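Local coordinates for protein transcriptional regulators (LACI-FAMILY TRANSCRIPTIONAL REGULATORY PROTEIN) (Corynebacterium glutamicum, PDB 3GYB) that regulates transcription, probably by binding operator DNA through a LacI-type DNA-binding domain, at the interface of chains A and B. Sequence-based numbering; all coordinates share one arbitrary frame. Chains: chain A/B, Transcriptional regulators (LACI-FAMILY TRANSCRIPTIONAL REGULATORY PROTEIN).

Spread along one two-fold interface, the three patches show how a LacI-type dimer can combine different chemistries at different points. The C-alpha centres of contact 2 and contact 3 lie about 15 Å apart, whereas contact 1 sits about 29 Å from contact 2 and 34 Å from contact 3. Contacts 2 and 3 both use strand 37-41, from chain B in the former (B:Leu38) and chain A in the latter (A:Ser39). Contact 1 draws instead on helices 160-173 and 185-198 and the loop after helix 215-218. Both lobes are therefore engaged, and every contact has a twin with the chains exchanged, consistent with the family's usual dimer.

Contact 1: the interface of chains A and B. Residues chain A 219-221; chain B 160, 189.
Apolar packing brings A:Thr219, in the loop after helix 215-218, against B:Glu160 at the start of helix 160-173. The methyl A:Thr219 CG2 lies 3.5 Å from the carboxylate carbon B:Glu160 CD and also touches the glutamate's CG. This methyl is anti to the threonine's own carbonyl carbon (chi1 of OG1 63°), which turns it toward the glutamate. B:Glu160 extends from its helix with CG anti to the backbone N, then bends at chi2 (-78°), carrying the carboxylate past the methyl toward the chain A backbone. A:Leu221 CD2 passes B:Ile189 CG2 at 4.1 Å, the two side chains crossing at about a right angle.

Polar linkage runs through two waters, both held by one carboxylate oxygen. B:Glu160 OE2 is 2.6 Å from water 2, which receives the backbone N-H of A:Arg220. The same OE2 is 2.7 Å from water 1, which takes the N-H of A:Leu221. Two successive loop amides thus reach one glutamate oxygen through separate waters, and these relayed N-H groups would be expected to stabilise a charged carboxylate. Water 1 also reaches the main chain of helix 185-198, with its oxygen 2.9 Å from B:Ile189 O.

Contact 2: the interface of chains A and B. Residues chain A 44-48; chain B 24-25, 28, 32, 38.
In the periplasmic-binding-protein-like core of this LacI-family regulator, the loop after strand 37-41 of chain A, residues 44-48, lies against helix 21-31, the following 3-10 turn and strand 37-41 of chain B. A:Thr45, whose 87 Å² of hidden surface is the greatest here, enters between side chains of the helix. Its methyl CG2 meets the amide of B:Gln25 at the oxygen, OE1, 3.3 Å away, while OG1 faces the methyl CG2 of B:Ile24 at 3.6 Å. With OG1 lodged between the backbone N and the carbonyl carbon (chi1 62°), the two branches of the threonine are divided between these neighbours. The carbonyl oxygen A:Thr45 O accepts a hydrogen bond from B:Ser28 OG at 2.6 Å, in the carbonyl plane and on a lone pair.

A:Ser46 and B:Leu38 exchange two hydrogen bonds. The backbone N of B:Leu38 donates to A:Ser46 O at 2.8 Å, and A:Ser46 OG donates to B:Leu38 O at 2.7 Å from 34° outside that carbonyl's plane.

Farther along, B:Thr32 packs its CB against A:Ala48 CB at 3.9 Å and its methyl CG2 beside A:Gln47 CA. B:Thr32 OG1 turns back to the helix end and donates to B:Ser28 O from above the carbonyl plane, 2.5 Å away.

Contact 3: the interface of chains A and B. Residues chain A 7, 39, 58-59; chain B 7, 55, 58-59.
A:Met59 and B:Met59, both selenomethionines, meet across the two-fold with their CB atoms 3.6 Å apart. Both side chains place CG between the backbone N and the carbonyl carbon and run extended to the selenium, but they part at the last torsion, -81° in A:Met59 against 58° in B:Met59; the terminal methyls leave in different directions and local symmetry is broken. The methyl CE of B:Met59 reaches over to strand 37-41 of the partner, 3.3 Å from A:Ser39 OG. On the other side, A:Met59 CB rests against the methyl CD2 of B:Leu7 at 3.9 Å.

A:Leu7 lays its CD1 branch against B:Ser58 CB, 3.6 Å away, and against B:Met59 CA. The hydroxyl B:Ser58 OG turns back to its own chain and donates a hydrogen bond to B:Ser55 O. In the twin arrangement B:Leu7 has a different rotamer, with CG anti to its backbone N, and presents CD1 to A:Ser58 OG at 3.4 Å.

Water 3 links the main chains, 2.9 Å from A:Met59 O and 2.7 Å from B:Ser58 O. The patch is formed by the start of strand 7-12, strand 37-41, and helix 52-57 with the turn that follows it, before strand 63-67, in the lobe that carries the modelled N-terminus.

Contact 1: the interface of chains A and B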
loop_
_atom_site.group_PDB
_atom_site.type_symbol
_atom_site.label_atom_id
_atom_site.label_comp_id
_atom_site.label_asym_id
_atom_site.label_seq_id
_atom_site.Cartn_x
_atom_site.Cartn_y
_atom_site.Cartn_z
ATOM N N THR A 219 0.442 -1.348 11.638
ATOM C CA THR A 219 1.681 -0.703 12.080
ATOM C C THR A 219 1.531 -0.042 13.447
ATOM O O THR A 219 0.438 0.359 13.851
ATOM C CB THR A 219 2.148 0.376 11.076
ATOM O OG1 THR A 219 1.166 1.418 11.003
ATOM C CG2 THR A 219 2.358 -0.227 9.691
ATOM N N ARG A 220 2.639 0.068 14.172
ATOM C CA ARG A 220 2.608 0.711 15.476
ATOM C C ARG A 220 2.276 2.192 15.307
ATOM O O ARG A 220 1.569 2.777 16.126
ATOM C CB ARG A 220 3.967 0.579 16.174
ATOM C CG ARG A 220 4.055 1.361 17.479
ATOM C CD ARG A 220 3.139 0.776 18.546
ATOM N NE ARG A 220 3.114 1.580 19.766
ATOM C CZ ARG A 220 2.369 2.669 19.937
ATOM N NH1 ARG A 220 1.574 3.098 18.962
ATOM N NH2 ARG A 220 2.405 3.324 21.090
ATOM N N LEU A 221 2.788 2.797 14.241
ATOM C CA LEU A 221 2.542 4.215 13.997
ATOM C C LEU A 221 1.061 4.554 13.844
ATOM O O LEU A 221 0.557 5.501 14.456
ATOM C CB LEU A 221 3.291 4.671 12.743
ATOM C CG LEU A 221 3.093 6.146 12.381
ATOM C CD1 LEU A 221 3.703 7.011 13.485
ATOM C CD2 LEU A 221 3.746 6.448 11.039
ATOM N N GLU B 160 8.249 -2.540 6.801
ATOM C CA GLU B 160 7.895 -1.698 7.937
ATOM C C GLU B 160 8.226 -2.304 9.290
ATOM O O GLU B 160 8.748 -1.617 10.166
ATOM C CB GLU B 160 6.400 -1.352 7.882
ATOM C CG GLU B 160 5.888 -0.435 8.997
ATOM C CD GLU B 160 5.671 -1.134 10.333
ATOM O OE1 GLU B 160 5.315 -2.333 10.338
ATOM O OE2 GLU B 160 5.831 -0.471 11.382
ATOM N N ILE B 189 8.532 4.446 8.144
ATOM C CA ILE B 189 7.228 4.312 8.788
ATOM C C ILE B 189 7.449 3.519 10.072
ATOM O O ILE B 189 6.839 3.795 11.107
ATOM C CB ILE B 189 6.219 3.549 7.883
ATOM C CG1 ILE B 189 5.967 4.338 6.595
ATOM C CG2 ILE B 189 4.906 3.340 8.622
ATOM C CD1 ILE B 189 5.483 5.748 6.829
HETATM O O HOH W 1 5.091 1.896 12.468
HETATM O O HOH W 2 4.718 -1.386 13.569
#

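Contact 2: the interface of chains A and B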
loop_
_atom_site.group_PDB
_atom_site.type_symbol
_atom_site.label_atom_id
_atom_site.label_comp_id
_atom_site.label_asym_id
_atom_site.label_seq_id
_atom_site.Cartn_x
_atom_site.Cartn_y
_atom_site.Cartn_z
ATOM N N LEU A 44 -6.334 1.682 -12.872
ATOM C CA LEU A 44 -5.838 3.032 -13.120
ATOM C C LEU A 44 -4.623 3.130 -14.037
ATOM O O LEU A 44 -4.414 4.160 -14.680
ATOM C CB LEU A 44 -5.497 3.709 -11.790
ATOM C CG LEU A 44 -6.611 3.851 -10.753
ATOM C CD1 LEU A 44 -6.036 4.406 -9.458
ATOM C CD2 LEU A 44 -7.696 4.767 -11.294
ATOM N N THR A 45 -3.830 2.068 -14.116
ATOM C CA THR A 45 -2.623 2.122 -14.933
ATOM C C THR A 45 -2.414 1.038 -15.986
ATOM O O THR A 45 -1.663 1.245 -16.937
ATOM C CB THR A 45 -1.372 2.134 -14.039
ATOM O OG1 THR A 45 -1.321 0.921 -13.272
ATOM C CG2 THR A 45 -1.406 3.331 -13.094
ATOM N N SER A 46 -3.061 -0.110 -15.831
ATOM C CA SER A 46 -2.874 -1.194 -16.791
ATOM C C SER A 46 -3.342 -0.893 -18.209
ATOM O O SER A 46 -2.884 -1.528 -19.156
ATOM C CB SER A 46 -3.556 -2.470 -16.292
ATOM O OG SER A 46 -2.837 -3.030 -15.205
ATOM N N GLN A 47 -4.258 0.056 -18.355
ATOM C CA GLN A 47 -4.751 0.421 -19.678
ATOM C C GLN A 47 -5.141 1.891 -19.728
ATOM O O GLN A 47 -5.244 2.551 -18.696
ATOM C CB GLN A 47 -5.943 -0.458 -20.080
ATOM C CG GLN A 47 -7.100 -0.493 -19.087
ATOM C CD GLN A 47 -6.766 -1.262 -17.823
ATOM O OE1 GLN A 47 -6.259 -2.380 -17.885
ATOM N NE2 GLN A 47 -7.059 -0.669 -16.667
ATOM N N ALA A 48 -5.347 2.403 -20.936
ATOM C CA ALA A 48 -5.715 3.801 -21.114
ATOM C C ALA A 48 -7.179 4.037 -20.765
ATOM O O ALA A 48 -7.536 5.083 -20.222
ATOM C CB ALA A 48 -5.440 4.234 -22.551
ATOM N N ILE B 24 4.934 3.396 -11.970
ATOM C CA ILE B 24 4.066 2.670 -12.895
ATOM C C ILE B 24 3.072 3.632 -13.539
ATOM O O ILE B 24 2.721 3.481 -14.708
ATOM C CB ILE B 24 3.281 1.537 -12.193
ATOM C CG1 ILE B 24 4.246 0.438 -11.742
ATOM C CG2 ILE B 24 2.237 0.957 -13.148
ATOM C CD1 ILE B 24 3.549 -0.784 -11.150
ATOM N N GLN B 25 2.613 4.621 -12.781
ATOM C CA GLN B 25 1.670 5.588 -13.335
ATOM C C GLN B 25 2.355 6.315 -14.484
ATOM O O GLN B 25 1.751 6.556 -15.529
ATOM C CB GLN B 25 1.234 6.605 -12.277
ATOM C CG GLN B 25 0.246 7.642 -12.808
ATOM C CD GLN B 25 -1.081 7.028 -13.232
ATOM O OE1 GLN B 25 -1.831 6.508 -12.403
ATOM N NE2 GLN B 25 -1.375 7.085 -14.528
ATOM N N SER B 28 2.781 4.058 -17.440
ATOM C CA SER B 28 1.469 3.943 -18.064
ATOM C C SER B 28 1.131 5.165 -18.907
ATOM O O SER B 28 0.650 5.035 -20.034
ATOM C CB SER B 28 0.395 3.742 -16.989
ATOM O OG SER B 28 -0.900 3.682 -17.562
ATOM N N THR B 32 0.555 3.467 -22.412
ATOM C CA THR B 32 -0.839 3.198 -22.753
ATOM C C THR B 32 -1.387 3.992 -23.937
ATOM O O THR B 32 -2.180 3.467 -24.719
ATOM C CB THR B 32 -1.772 3.374 -21.528
ATOM O OG1 THR B 32 -1.631 4.691 -20.987
ATOM C CG2 THR B 32 -1.432 2.342 -20.458
ATOM N N LEU B 38 -0.457 -2.886 -19.422
ATOM C CA LEU B 38 0.509 -3.341 -18.425
ATOM C C LEU B 38 -0.049 -4.328 -17.414
ATOM O O LEU B 38 -1.197 -4.227 -16.998
ATOM C CB LEU B 38 1.067 -2.139 -17.654
ATOM C CG LEU B 38 2.016 -1.138 -18.324
ATOM C CD1 LEU B 38 1.514 -0.721 -19.686
ATOM C CD2 LEU B 38 2.155 0.074 -17.402
#

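Contact 3: the interface of chains A and B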
loop_
_atom_site.group_PDB
_atom_site.type_symbol
_atom_site.label_atom_id
_atom_site.label_comp_id
_atom_site.label_asym_id
_atom_site.label_seq_id
_atom_site.Cartn_x
_atom_site.Cartn_y
_atom_site.Cartn_z
ATOM N N LEU A 7 -1.537 -19.364 -16.104
ATOM C CA LEU A 7 -1.570 -17.988 -15.658
ATOM C C LEU A 7 -2.937 -17.607 -15.112
ATOM O O LEU A 7 -3.969 -17.973 -15.676
ATOM C CB LEU A 7 -1.212 -17.071 -16.823
ATOM C CG LEU A 7 0.259 -16.955 -17.226
ATOM C CD1 LEU A 7 0.371 -16.215 -18.562
ATOM C CD2 LEU A 7 1.031 -16.229 -16.129
ATOM N N SER A 39 -0.537 -12.638 -12.114
ATOM C CA SER A 39 -0.158 -11.327 -12.630
ATOM C C SER A 39 -1.312 -10.391 -12.301
ATOM O O SER A 39 -2.481 -10.768 -12.418
ATOM C CB SER A 39 0.081 -11.368 -14.140
ATOM O OG SER A 39 0.684 -10.155 -14.571
ATOM N N SER A 58 -5.551 -10.490 -22.594
ATOM C CA SER A 58 -4.382 -10.417 -23.462
ATOM C C SER A 58 -3.270 -11.383 -23.078
ATOM O O SER A 58 -2.444 -11.741 -23.920
ATOM C CB SER A 58 -3.822 -8.988 -23.514
ATOM O OG SER A 58 -3.264 -8.587 -22.274
HETATM N N MSE A 59 -3.244 -11.818 -21.819
HETATM C CA MSE A 59 -2.210 -12.744 -21.376
HETATM C C MSE A 59 -2.694 -14.186 -21.528
HETATM O O MSE A 59 -1.960 -15.131 -21.240
HETATM C CB MSE A 59 -1.815 -12.464 -19.909
HETATM C CG MSE A 59 -2.798 -12.961 -18.861
HETATM SE SE MSE A 59 -2.185 -12.742 -17.006
HETATM C CE MSE A 59 -1.091 -14.203 -16.819
ATOM N N LEU B 7 1.404 -6.239 -24.799
ATOM C CA LEU B 7 1.446 -6.361 -23.350
ATOM C C LEU B 7 2.847 -6.112 -22.806
ATOM O O LEU B 7 3.833 -6.628 -23.328
ATOM C CB LEU B 7 0.962 -7.759 -22.954
ATOM C CG LEU B 7 0.600 -8.047 -21.501
ATOM C CD1 LEU B 7 -0.506 -7.117 -21.024
ATOM C CD2 LEU B 7 0.143 -9.493 -21.412
ATOM N N SER B 55 7.562 -16.005 -15.201
ATOM C CA SER B 55 6.146 -15.671 -15.079
ATOM C C SER B 55 5.821 -14.601 -16.121
ATOM O O SER B 55 4.795 -14.666 -16.794
ATOM C CB SER B 55 5.837 -15.127 -13.683
ATOM O OG SER B 55 6.047 -16.112 -12.686
ATOM N N SER B 58 5.433 -15.961 -19.675
ATOM C CA SER B 58 4.254 -16.772 -19.946
ATOM C C SER B 58 3.093 -16.000 -20.552
ATOM O O SER B 58 2.175 -16.604 -21.112
ATOM C CB SER B 58 3.773 -17.487 -18.681
ATOM O OG SER B 58 3.438 -16.577 -17.655
HETATM N N MSE B 59 3.130 -14.673 -20.459
HETATM C CA MSE B 59 2.066 -13.868 -21.022
HETATM C C MSE B 59 2.467 -13.391 -22.416
HETATM O O MSE B 59 1.706 -12.684 -23.076
HETATM C CB MSE B 59 1.750 -12.654 -20.116
HETATM C CG MSE B 59 2.725 -11.479 -20.225
HETATM SE SE MSE B 59 2.165 -9.889 -19.217
HETATM C CE MSE B 59 2.078 -10.784 -17.531
HETATM O O HOH W 3 0.179 -16.147 -22.914
#